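Local atomic coordinates of hemolysin-related protein (Vibrio cholerae serotype O1, PDB entry 6MLT), a protein that is a secreted matrix protein of the cholera bacterium's biofilm, binds calcium, and is thought to support biofilm adhesion, consistent with its lectin-like domain. Residues 468-471 with 475-478. Numbering follows the deposited sequence.
Sequences NDDL and KIGV
The carboxylate of Asp-470 lies against the CB and CG2 of Ile-476, and the two side chains meet at a slant. OD2 does most of the touching: it sits 3.3 Å from CG2 of Ile-476 and almost as near to CB of the same residue. The carboxyl carbon CG of Asp-470 follows at 3.6 Å from the CG2 methyl. From this position OD2 also accepts a weak hydrogen bond from the backbone N of Ile-476, 3.3 Å away, with an N-H...O angle of 153°. A second weak bond reaches OD2 from the N of Gly-474; two weak bonds from backbone N-H groups thus converge on this oxygen. Asp-470 gets there with CG anti to its own N (chi1 -163°), which swings the acid across the loop; its other oxygen, OD1, is hydrogen-bonded to the hydroxyl of Thr-519.

Both segments belong to the connection between strands 462-467 and 478-481, the last strand of one four-stranded antiparallel sheet and the first of the next. Such a passage from blade to blade is characteristic of a beta-propeller, and here the weak bond and the contact with Ile-476 bridge the early and late parts of the connection, away from the annotated metal sites.

Ile-476 has CG1 anti to N (chi1 -173°), leaving CG2 as the branch that faces Asp-470 while the longer arm leads away from it. The same CG2 is approached more loosely by ND2 of Asn-468, at 4.3 Å. That amide is engaged elsewhere: ND2 donates to the carbonyl O of Gln-494 and OD1 accepts from Arg-500, which anchors the start of the loop on the following blade. One residue earlier than Asp-470, OD1 of Asp-469 accepts from N of Leu-471 in an Asx turn, nearly straight.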
loop_
_atom_site.group_PDB
_atom_site.type_symbol
_atom_site.label_atom_id
_atom_site.label_comp_id
_atom_site.label_asym_id
_atom_site.label_seq_id
_atom_site.Cartn_x
_atom_site.Cartn_y
_atom_site.Cartn_z
ATOM N N ASN A 468 0.764 -24.901 6.625
ATOM C CA ASN A 468 -0.562 -24.499 6.161
ATOM C C ASN A 468 -0.870 -25.352 4.933
ATOM O O ASN A 468 -0.285 -25.132 3.866
ATOM C CB ASN A 468 -0.587 -23.007 5.838
ATOM C CG ASN A 468 -1.990 -22.467 5.602
ATOM O OD1 ASN A 468 -2.790 -22.332 6.535
ATOM N ND2 ASN A 468 -2.289 -22.134 4.345
ATOM N N ASP A 469 -1.776 -26.320 5.089
ATOM C CA ASP A 469 -2.015 -27.353 4.075
ATOM C C ASP A 469 -2.745 -26.763 2.877
ATOM O O ASP A 469 -3.943 -26.476 2.948
ATOM C CB ASP A 469 -2.825 -28.500 4.683
ATOM C CG ASP A 469 -3.408 -29.460 3.627
ATOM O OD1 ASP A 469 -2.973 -29.435 2.451
ATOM O OD2 ASP A 469 -4.315 -30.251 3.983
ATOM N N ASP A 470 -2.039 -26.605 1.759
ATOM C CA ASP A 470 -2.698 -26.184 0.529
ATOM C C ASP A 470 -2.214 -27.001 -0.656
ATOM O O ASP A 470 -2.055 -26.483 -1.768
ATOM C CB ASP A 470 -2.498 -24.697 0.264
ATOM C CG ASP A 470 -3.495 -24.179 -0.738
ATOM O OD1 ASP A 470 -4.650 -24.639 -0.654
ATOM O OD2 ASP A 470 -3.138 -23.348 -1.598
ATOM N N LEU A 471 -2.013 -28.301 -0.446
ATOM C CA LEU A 471 -1.542 -29.166 -1.525
ATOM C C LEU A 471 -2.437 -29.091 -2.755
ATOM O O LEU A 471 -1.963 -29.306 -3.875
ATOM C CB LEU A 471 -1.463 -30.614 -1.049
ATOM C CG LEU A 471 -0.060 -31.130 -0.762
ATOM C CD1 LEU A 471 0.407 -30.615 0.580
ATOM C CD2 LEU A 471 -0.035 -32.647 -0.810
ATOM N N LYS A 475 -1.979 -21.734 -4.378
ATOM C CA LYS A 475 -2.190 -20.335 -4.725
ATOM C C LYS A 475 -2.982 -19.563 -3.680
ATOM O O LYS A 475 -3.249 -18.373 -3.886
ATOM C CB LYS A 475 -2.908 -20.226 -6.080
ATOM C CG LYS A 475 -2.170 -20.890 -7.244
ATOM C CD LYS A 475 -2.856 -20.598 -8.580
ATOM C CE LYS A 475 -2.185 -21.309 -9.746
ATOM N NZ LYS A 475 -2.268 -22.790 -9.630
ATOM N N ILE A 476 -3.346 -20.191 -2.558
ATOM C CA ILE A 476 -4.303 -19.577 -1.646
ATOM C C ILE A 476 -3.788 -18.222 -1.168
ATOM O O ILE A 476 -2.581 -18.001 -1.007
ATOM C CB ILE A 476 -4.610 -20.505 -0.457
ATOM C CG1 ILE A 476 -5.750 -19.943 0.407
ATOM C CG2 ILE A 476 -3.362 -20.730 0.405
ATOM C CD1 ILE A 476 -7.104 -19.857 -0.312
ATOM N N GLY A 477 -4.719 -17.303 -0.954
ATOM C CA GLY A 477 -4.368 -15.941 -0.629
ATOM C C GLY A 477 -4.210 -15.693 0.862
ATOM O O GLY A 477 -4.517 -16.538 1.700
ATOM N N VAL A 478 -3.711 -14.497 1.158
ATOM C CA VAL A 478 -3.575 -13.979 2.510
ATOM C C VAL A 478 -3.962 -12.507 2.466
ATOM O O VAL A 478 -3.978 -11.878 1.406
ATOM C CB VAL A 478 -2.140 -14.134 3.054
ATOM C CG1 VAL A 478 -1.769 -15.607 3.173
ATOM C CG2 VAL A 478 -1.146 -13.408 2.154
#